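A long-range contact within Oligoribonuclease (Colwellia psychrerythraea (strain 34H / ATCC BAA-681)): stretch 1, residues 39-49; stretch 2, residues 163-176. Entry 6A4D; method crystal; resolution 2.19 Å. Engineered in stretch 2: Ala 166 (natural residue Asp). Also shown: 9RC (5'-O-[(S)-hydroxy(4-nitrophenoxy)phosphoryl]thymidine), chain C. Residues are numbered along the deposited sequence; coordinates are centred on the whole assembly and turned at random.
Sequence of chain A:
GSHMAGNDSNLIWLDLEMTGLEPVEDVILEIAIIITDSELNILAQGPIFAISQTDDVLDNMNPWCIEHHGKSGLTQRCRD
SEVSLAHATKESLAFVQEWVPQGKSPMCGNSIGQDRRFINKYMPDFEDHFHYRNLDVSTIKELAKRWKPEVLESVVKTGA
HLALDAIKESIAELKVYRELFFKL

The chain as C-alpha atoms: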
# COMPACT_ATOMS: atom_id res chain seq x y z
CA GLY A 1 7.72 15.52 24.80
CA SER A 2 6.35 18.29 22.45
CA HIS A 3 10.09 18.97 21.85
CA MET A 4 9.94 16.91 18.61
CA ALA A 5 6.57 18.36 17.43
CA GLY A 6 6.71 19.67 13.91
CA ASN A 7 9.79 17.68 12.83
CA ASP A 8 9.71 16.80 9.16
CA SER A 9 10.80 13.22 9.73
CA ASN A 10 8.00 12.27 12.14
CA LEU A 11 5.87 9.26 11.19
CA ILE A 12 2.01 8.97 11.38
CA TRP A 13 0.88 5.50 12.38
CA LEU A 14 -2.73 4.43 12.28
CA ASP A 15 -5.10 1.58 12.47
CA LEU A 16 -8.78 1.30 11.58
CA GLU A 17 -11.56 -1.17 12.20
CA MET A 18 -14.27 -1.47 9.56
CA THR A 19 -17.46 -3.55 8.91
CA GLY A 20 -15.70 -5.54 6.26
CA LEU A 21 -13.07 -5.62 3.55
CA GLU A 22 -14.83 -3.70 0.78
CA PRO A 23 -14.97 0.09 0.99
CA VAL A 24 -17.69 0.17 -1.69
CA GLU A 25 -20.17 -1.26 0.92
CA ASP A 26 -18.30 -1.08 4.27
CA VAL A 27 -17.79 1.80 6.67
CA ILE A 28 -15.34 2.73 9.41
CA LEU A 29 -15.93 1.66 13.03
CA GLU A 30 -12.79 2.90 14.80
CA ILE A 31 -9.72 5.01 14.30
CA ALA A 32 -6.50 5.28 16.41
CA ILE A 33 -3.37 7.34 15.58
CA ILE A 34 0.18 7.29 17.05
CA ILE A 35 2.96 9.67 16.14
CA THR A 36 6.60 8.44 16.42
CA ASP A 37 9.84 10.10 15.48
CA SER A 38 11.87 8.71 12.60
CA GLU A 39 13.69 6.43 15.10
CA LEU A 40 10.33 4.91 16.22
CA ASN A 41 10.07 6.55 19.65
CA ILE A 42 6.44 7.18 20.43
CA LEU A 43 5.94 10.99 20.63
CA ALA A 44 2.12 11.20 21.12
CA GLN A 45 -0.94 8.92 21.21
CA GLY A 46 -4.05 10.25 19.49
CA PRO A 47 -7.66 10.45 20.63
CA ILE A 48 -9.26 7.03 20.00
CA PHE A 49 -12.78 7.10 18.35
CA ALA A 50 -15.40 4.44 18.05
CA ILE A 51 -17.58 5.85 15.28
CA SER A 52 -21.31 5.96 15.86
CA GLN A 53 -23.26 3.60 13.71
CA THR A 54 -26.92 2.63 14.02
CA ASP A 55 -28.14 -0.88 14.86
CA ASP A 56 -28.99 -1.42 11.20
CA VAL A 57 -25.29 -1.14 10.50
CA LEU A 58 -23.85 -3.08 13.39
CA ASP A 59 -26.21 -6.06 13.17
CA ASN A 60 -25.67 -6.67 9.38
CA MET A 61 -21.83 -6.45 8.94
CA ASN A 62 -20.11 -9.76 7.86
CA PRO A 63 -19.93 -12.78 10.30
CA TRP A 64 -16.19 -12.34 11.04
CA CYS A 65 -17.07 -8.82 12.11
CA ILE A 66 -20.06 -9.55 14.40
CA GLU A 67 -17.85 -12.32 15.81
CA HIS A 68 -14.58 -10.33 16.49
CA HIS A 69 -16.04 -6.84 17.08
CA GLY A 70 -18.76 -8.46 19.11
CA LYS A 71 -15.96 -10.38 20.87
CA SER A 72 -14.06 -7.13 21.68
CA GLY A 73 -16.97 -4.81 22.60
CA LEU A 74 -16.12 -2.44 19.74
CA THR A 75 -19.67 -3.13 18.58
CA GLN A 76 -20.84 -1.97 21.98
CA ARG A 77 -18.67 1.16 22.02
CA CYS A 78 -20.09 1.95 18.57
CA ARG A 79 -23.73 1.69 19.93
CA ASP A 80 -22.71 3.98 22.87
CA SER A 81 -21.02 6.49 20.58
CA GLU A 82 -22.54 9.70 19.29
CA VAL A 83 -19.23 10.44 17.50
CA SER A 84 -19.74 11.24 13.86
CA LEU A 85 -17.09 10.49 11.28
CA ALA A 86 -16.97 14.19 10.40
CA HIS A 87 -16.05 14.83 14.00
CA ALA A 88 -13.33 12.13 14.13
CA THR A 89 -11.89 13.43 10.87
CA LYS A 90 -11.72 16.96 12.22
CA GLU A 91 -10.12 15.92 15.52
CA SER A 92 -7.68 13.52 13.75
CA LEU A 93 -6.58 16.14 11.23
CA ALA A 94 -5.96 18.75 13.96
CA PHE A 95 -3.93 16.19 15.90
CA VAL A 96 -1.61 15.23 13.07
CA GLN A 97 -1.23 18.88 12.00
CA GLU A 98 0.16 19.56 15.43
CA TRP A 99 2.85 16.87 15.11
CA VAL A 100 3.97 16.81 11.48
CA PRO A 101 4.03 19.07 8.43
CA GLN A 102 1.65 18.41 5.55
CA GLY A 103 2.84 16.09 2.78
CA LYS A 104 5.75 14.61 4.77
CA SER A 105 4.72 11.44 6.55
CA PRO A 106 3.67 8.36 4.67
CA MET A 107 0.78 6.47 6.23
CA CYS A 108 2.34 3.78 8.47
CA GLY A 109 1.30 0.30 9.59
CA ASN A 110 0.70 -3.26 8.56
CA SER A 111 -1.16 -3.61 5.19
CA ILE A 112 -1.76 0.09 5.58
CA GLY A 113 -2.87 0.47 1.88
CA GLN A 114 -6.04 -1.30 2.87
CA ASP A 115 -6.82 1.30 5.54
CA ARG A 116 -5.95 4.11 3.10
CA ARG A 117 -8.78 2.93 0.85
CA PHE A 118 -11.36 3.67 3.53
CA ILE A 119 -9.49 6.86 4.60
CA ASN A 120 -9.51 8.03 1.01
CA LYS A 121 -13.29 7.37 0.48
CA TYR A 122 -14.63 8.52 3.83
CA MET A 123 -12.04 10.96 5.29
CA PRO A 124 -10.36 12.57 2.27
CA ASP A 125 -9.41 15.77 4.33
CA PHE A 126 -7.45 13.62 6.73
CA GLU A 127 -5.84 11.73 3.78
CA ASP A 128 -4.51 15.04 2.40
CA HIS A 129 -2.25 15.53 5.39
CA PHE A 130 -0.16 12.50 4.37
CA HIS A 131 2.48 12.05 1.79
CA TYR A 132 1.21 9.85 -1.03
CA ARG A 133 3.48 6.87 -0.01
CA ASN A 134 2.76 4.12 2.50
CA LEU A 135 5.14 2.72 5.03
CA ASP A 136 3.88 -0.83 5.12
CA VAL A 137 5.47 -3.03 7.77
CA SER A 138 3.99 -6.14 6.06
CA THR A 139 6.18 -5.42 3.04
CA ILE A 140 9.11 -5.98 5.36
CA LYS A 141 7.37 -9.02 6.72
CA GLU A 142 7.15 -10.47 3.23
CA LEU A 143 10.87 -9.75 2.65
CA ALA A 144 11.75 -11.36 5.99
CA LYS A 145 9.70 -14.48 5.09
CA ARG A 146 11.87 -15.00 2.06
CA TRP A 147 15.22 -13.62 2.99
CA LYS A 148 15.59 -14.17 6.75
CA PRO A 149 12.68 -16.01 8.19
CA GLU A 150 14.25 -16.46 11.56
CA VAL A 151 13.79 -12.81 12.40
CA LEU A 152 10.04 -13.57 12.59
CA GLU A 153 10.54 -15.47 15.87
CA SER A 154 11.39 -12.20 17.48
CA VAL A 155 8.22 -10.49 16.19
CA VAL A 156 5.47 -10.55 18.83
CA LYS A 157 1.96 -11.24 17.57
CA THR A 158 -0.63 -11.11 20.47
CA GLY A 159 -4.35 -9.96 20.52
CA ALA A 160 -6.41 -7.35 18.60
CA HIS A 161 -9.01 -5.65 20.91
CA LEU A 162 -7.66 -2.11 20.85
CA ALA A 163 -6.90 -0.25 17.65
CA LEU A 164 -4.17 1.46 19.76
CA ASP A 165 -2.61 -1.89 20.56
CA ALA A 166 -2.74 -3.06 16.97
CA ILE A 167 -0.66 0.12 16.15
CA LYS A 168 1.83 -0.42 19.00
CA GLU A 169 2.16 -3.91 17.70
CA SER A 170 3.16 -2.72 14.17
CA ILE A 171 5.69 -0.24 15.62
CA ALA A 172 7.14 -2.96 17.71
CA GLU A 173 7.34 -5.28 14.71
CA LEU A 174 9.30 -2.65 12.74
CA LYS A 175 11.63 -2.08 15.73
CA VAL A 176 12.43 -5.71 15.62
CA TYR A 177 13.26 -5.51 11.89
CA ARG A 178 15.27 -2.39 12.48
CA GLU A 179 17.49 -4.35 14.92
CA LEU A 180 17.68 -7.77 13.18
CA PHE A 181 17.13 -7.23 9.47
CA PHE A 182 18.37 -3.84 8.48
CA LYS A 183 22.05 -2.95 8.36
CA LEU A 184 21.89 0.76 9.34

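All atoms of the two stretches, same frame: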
# COMPACT_ATOMS: atom_id res chain seq x y z
N GLU A 39 12.98 7.53 14.45
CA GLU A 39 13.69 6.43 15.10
C GLU A 39 12.74 5.57 15.91
O GLU A 39 13.17 4.76 16.69
CB GLU A 39 14.89 6.98 15.94
CG GLU A 39 15.97 7.73 15.12
CD GLU A 39 17.35 7.85 15.81
OE1 GLU A 39 17.46 7.66 17.04
OE2 GLU A 39 18.38 8.14 15.15
N LEU A 40 11.44 5.73 15.68
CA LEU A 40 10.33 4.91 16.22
C LEU A 40 9.99 5.11 17.69
O LEU A 40 9.27 4.32 18.28
CB LEU A 40 10.52 3.43 15.92
CG LEU A 40 10.79 3.06 14.47
CD1 LEU A 40 10.86 1.53 14.38
CD2 LEU A 40 9.77 3.66 13.52
N ASN A 41 10.46 6.19 18.27
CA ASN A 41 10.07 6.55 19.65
C ASN A 41 8.72 7.19 19.61
O ASN A 41 8.53 8.15 18.87
CB ASN A 41 11.04 7.58 20.24
CG ASN A 41 12.43 7.05 20.35
OD1 ASN A 41 12.62 5.97 20.85
ND2 ASN A 41 13.40 7.76 19.78
N ILE A 42 7.81 6.69 20.42
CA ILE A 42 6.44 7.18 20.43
C ILE A 42 6.41 8.61 20.98
O ILE A 42 6.80 8.78 22.08
CB ILE A 42 5.55 6.21 21.23
CG1 ILE A 42 5.41 4.93 20.42
CG2 ILE A 42 4.16 6.78 21.48
CD1 ILE A 42 4.77 3.77 21.14
N LEU A 43 6.04 9.60 20.18
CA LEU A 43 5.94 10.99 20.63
C LEU A 43 4.56 11.40 21.23
O LEU A 43 4.51 12.33 22.03
CB LEU A 43 6.21 11.98 19.52
CG LEU A 43 7.42 11.79 18.66
CD1 LEU A 43 7.45 12.87 17.59
CD2 LEU A 43 8.71 11.77 19.46
N ALA A 44 3.48 10.77 20.78
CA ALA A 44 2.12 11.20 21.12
C ALA A 44 1.10 10.19 20.62
O ALA A 44 1.22 9.69 19.50
CB ALA A 44 1.81 12.57 20.56
N GLN A 45 0.13 9.90 21.47
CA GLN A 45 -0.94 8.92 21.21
C GLN A 45 -2.18 9.73 20.95
O GLN A 45 -2.45 10.68 21.64
CB GLN A 45 -1.12 8.05 22.43
CG GLN A 45 -0.75 6.59 22.23
CD GLN A 45 -0.30 5.89 23.48
OE1 GLN A 45 0.82 6.11 23.93
NE2 GLN A 45 -1.15 5.00 24.03
N GLY A 46 -2.95 9.37 19.94
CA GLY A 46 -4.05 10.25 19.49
C GLY A 46 -5.36 9.91 20.17
O GLY A 46 -5.53 8.80 20.70
N PRO A 47 -6.32 10.83 20.11
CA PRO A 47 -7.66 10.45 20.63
C PRO A 47 -8.22 9.25 19.86
O PRO A 47 -8.22 9.25 18.62
CB PRO A 47 -8.48 11.70 20.37
CG PRO A 47 -7.83 12.39 19.22
CD PRO A 47 -6.35 12.13 19.39
N ILE A 48 -8.65 8.22 20.59
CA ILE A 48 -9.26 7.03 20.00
C ILE A 48 -10.77 7.28 19.76
O ILE A 48 -11.43 7.76 20.66
CB ILE A 48 -9.12 5.82 20.94
CG1 ILE A 48 -7.66 5.62 21.39
CG2 ILE A 48 -9.62 4.55 20.26
CD1 ILE A 48 -7.52 4.68 22.57
N PHE A 49 -11.31 6.97 18.58
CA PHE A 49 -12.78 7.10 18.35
C PHE A 49 -13.43 5.82 17.90
O PHE A 49 -13.05 5.28 16.85
CB PHE A 49 -13.11 8.13 17.30
CG PHE A 49 -12.62 9.48 17.62
CD1 PHE A 49 -13.33 10.29 18.48
CD2 PHE A 49 -11.43 9.94 17.08
CE1 PHE A 49 -12.88 11.56 18.77
CE2 PHE A 49 -10.97 11.20 17.36
CZ PHE A 49 -11.70 12.02 18.20
N ALA A 163 -7.57 -0.78 18.82
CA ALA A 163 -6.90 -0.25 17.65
C ALA A 163 -5.54 0.32 18.08
O ALA A 163 -4.58 0.17 17.32
CB ALA A 163 -7.74 0.80 16.92
N LEU A 164 -5.45 0.92 19.28
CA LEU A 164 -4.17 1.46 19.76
C LEU A 164 -3.11 0.39 19.90
O LEU A 164 -1.92 0.66 19.66
CB LEU A 164 -4.26 2.17 21.10
CG LEU A 164 -4.42 3.69 21.20
CD1 LEU A 164 -4.23 4.12 22.65
CD2 LEU A 164 -3.48 4.51 20.35
N ASP A 165 -3.53 -0.80 20.31
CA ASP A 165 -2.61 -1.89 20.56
C ASP A 165 -2.27 -2.61 19.27
O ASP A 165 -1.22 -3.19 19.19
CB ASP A 165 -3.15 -2.88 21.61
CG ASP A 165 -2.81 -2.45 23.03
OD1 ASP A 165 -1.74 -2.83 23.55
OD2 ASP A 165 -3.61 -1.71 23.62
N ALA A 166 -3.15 -2.63 18.28
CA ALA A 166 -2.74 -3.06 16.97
C ALA A 166 -1.57 -2.16 16.44
O ALA A 166 -0.60 -2.69 15.94
CB ALA A 166 -3.92 -3.07 16.03
N ILE A 167 -1.66 -0.83 16.61
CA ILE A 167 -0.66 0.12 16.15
C ILE A 167 0.66 -0.08 16.87
O ILE A 167 1.71 -0.04 16.24
CB ILE A 167 -1.05 1.60 16.39
CG1 ILE A 167 -2.29 1.99 15.59
CG2 ILE A 167 0.09 2.55 16.00
CD1 ILE A 167 -2.92 3.31 16.01
N LYS A 168 0.61 -0.26 18.20
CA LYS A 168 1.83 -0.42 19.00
C LYS A 168 2.50 -1.69 18.61
O LYS A 168 3.74 -1.75 18.54
CB LYS A 168 1.54 -0.43 20.48
CG LYS A 168 1.05 0.91 21.00
CD LYS A 168 0.13 0.72 22.21
CE LYS A 168 0.04 1.97 23.06
NZ LYS A 168 -0.99 1.75 24.10
N GLU A 169 1.68 -2.69 18.33
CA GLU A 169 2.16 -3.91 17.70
C GLU A 169 2.96 -3.79 16.35
O GLU A 169 3.91 -4.51 16.14
CB GLU A 169 0.99 -4.88 17.51
CG GLU A 169 0.96 -6.01 18.52
CD GLU A 169 -0.16 -7.00 18.24
OE1 GLU A 169 -0.98 -7.19 19.16
OE2 GLU A 169 -0.21 -7.56 17.09
N SER A 170 2.50 -2.96 15.44
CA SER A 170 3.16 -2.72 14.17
C SER A 170 4.50 -2.04 14.40
O SER A 170 5.49 -2.41 13.79
CB SER A 170 2.30 -1.81 13.24
OG SER A 170 0.94 -2.22 13.23
N ILE A 171 4.49 -1.03 15.26
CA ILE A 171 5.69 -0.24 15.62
C ILE A 171 6.71 -1.17 16.17
O ILE A 171 7.89 -1.17 15.75
CB ILE A 171 5.33 0.84 16.66
CG1 ILE A 171 4.38 1.87 16.00
CG2 ILE A 171 6.56 1.59 17.22
CD1 ILE A 171 3.95 2.98 16.91
N ALA A 172 6.24 -2.03 17.08
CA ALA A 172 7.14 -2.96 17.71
C ALA A 172 7.68 -3.92 16.68
O ALA A 172 8.85 -4.24 16.75
CB ALA A 172 6.46 -3.69 18.87
N GLU A 173 6.86 -4.37 15.74
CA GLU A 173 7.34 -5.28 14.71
C GLU A 173 8.49 -4.64 13.88
O GLU A 173 9.45 -5.29 13.58
CB GLU A 173 6.21 -5.74 13.79
CG GLU A 173 6.65 -6.76 12.72
CD GLU A 173 5.51 -7.11 11.74
OE1 GLU A 173 4.35 -6.68 11.98
OE2 GLU A 173 5.78 -7.79 10.70
N LEU A 174 8.34 -3.38 13.54
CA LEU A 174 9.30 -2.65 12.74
C LEU A 174 10.60 -2.40 13.51
O LEU A 174 11.66 -2.43 12.92
CB LEU A 174 8.70 -1.35 12.21
CG LEU A 174 9.62 -0.49 11.33
CD1 LEU A 174 10.05 -1.19 10.05
CD2 LEU A 174 8.98 0.85 11.00
N LYS A 175 10.48 -2.24 14.82
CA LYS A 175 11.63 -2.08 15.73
C LYS A 175 12.47 -3.34 15.73
O LYS A 175 13.67 -3.34 15.64
CB LYS A 175 11.14 -1.78 17.13
CG LYS A 175 10.88 -0.34 17.46
CD LYS A 175 10.96 -0.15 18.99
CE LYS A 175 10.86 1.33 19.44
NZ LYS A 175 9.52 1.84 19.91
N VAL A 176 11.78 -4.45 15.77
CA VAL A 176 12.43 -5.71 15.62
C VAL A 176 13.18 -5.78 14.31
O VAL A 176 14.39 -6.16 14.31
CB VAL A 176 11.42 -6.89 15.83
CG1 VAL A 176 11.94 -8.22 15.31
CG2 VAL A 176 11.06 -6.97 17.29
OAJ 9RC C . -7.07 -6.62 3.55
CAE 9RC C . -7.16 -7.81 3.87
NAI 9RC C . -7.66 -8.72 2.95
CAL 9RC C . -7.76 -10.08 3.28
OAS 9RC C . -8.21 -10.85 2.43
CAT 9RC C . -7.34 -10.53 4.54
CAU 9RC C . -7.41 -11.88 4.91
CAF 9RC C . -6.86 -9.59 5.45
NAB 9RC C . -6.78 -8.23 5.08
CAA 9RC C . -6.29 -7.21 6.01
OAC 9RC C . -4.90 -7.32 6.22
CAD 9RC C . -6.89 -7.44 7.38
CAH 9RC C . -6.03 -6.56 8.20
OAK 9RC C . -6.63 -5.30 8.23
CAG 9RC C . -4.73 -6.53 7.41
CAR 9RC C . -3.69 -7.24 8.21
OAQ 9RC C . -2.55 -7.34 7.36
PAP 9RC C . -1.27 -8.09 7.89
OAO 9RC C . -0.16 -7.79 6.77
OAN 9RC C . -1.57 -9.54 7.80
OAM 9RC C . -1.16 -7.44 9.30
CAV 9RC C . -0.40 -7.49 10.47
CAW 9RC C . -0.72 -6.59 11.55
CAY 9RC C . 0.07 -6.56 12.75
CBA 9RC C . 1.17 -7.46 12.91
NBB 9RC C . 2.03 -7.56 14.00
OBD 9RC C . 2.48 -8.99 14.64
OBC 9RC C . 2.62 -6.41 14.48
CAZ 9RC C . 1.42 -8.32 11.84
CAX 9RC C . 0.69 -8.37 10.64

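Stretch 2 is a helix throughout, and it runs nearly antiparallel to the short strand at Ile 42 to Gln 45 of stretch 1, with 168° between their directions and 11.9 Å between their axes at closest approach. Walking up the helix therefore means walking backward along stretch 1, from Ile 48 to Leu 40. The surface buried between them, 544 Å² summed over both sides, is modest.

Ala 163 opens the helix with its CB toward stretch 1, but a methyl group is too short to reach across, its CB staying 5.4 Å from CG2 of Ile 48. Leu 164 makes the first real contact. Its CD1 lies 3.3 Å from CD1 of Ile 48, a tight meeting of two methyl groups, and branched aliphatic side chains suit a place where packing is all that is required. The side chain of Gln 45 also lies against Leu 164, so this leucine bridges two residues of stretch 1.

Asp 165, the engineered Ala 166 and Ile 167 follow as the helix turns, and none of them touches stretch 1. Contact resumes one turn after Leu 164 with Lys 168. Its CA-to-CB bond points sideways, yet the long, largely extended chain carries its end to the side chain of Gln 45. A long residue with a polar tip suits this partly exposed position, its end reaching a polar side chain.

Glu 169 and Ser 170 face elsewhere; the backbone O of Glu 169 lies 2.8 Å from OBC of the bound 9RC, so the helix has a neighbor on another side as well. Ile 171 returns to stretch 1. Its CD1 is 4.3 Å from CG1 of Ile 42, a looser apolar contact than that at Leu 164, while its CG2 lies 4.0 Å from the backbone O of Leu 40. About 3.6 residues per turn bring round Leu 164, Lys 168, Ile 171 and the adjacent Leu 174 and Lys 175.

Leu 174 adds another apolar contact, its CD2 standing 3.9 Å from CD2 of Leu 40. Lys 175 then combines two kinds of interaction. Its CG packs 3.6 Å from CD1 of Leu 40, and its NZ donates a hydrogen bond of 3.0 Å to the backbone O of the same residue. A lysine suits this exposed position because its methylenes can cover a leucine while its amino group satisfies a carbonyl. Leu 40, buried and pointing toward the helix, is the residue most covered in the contact.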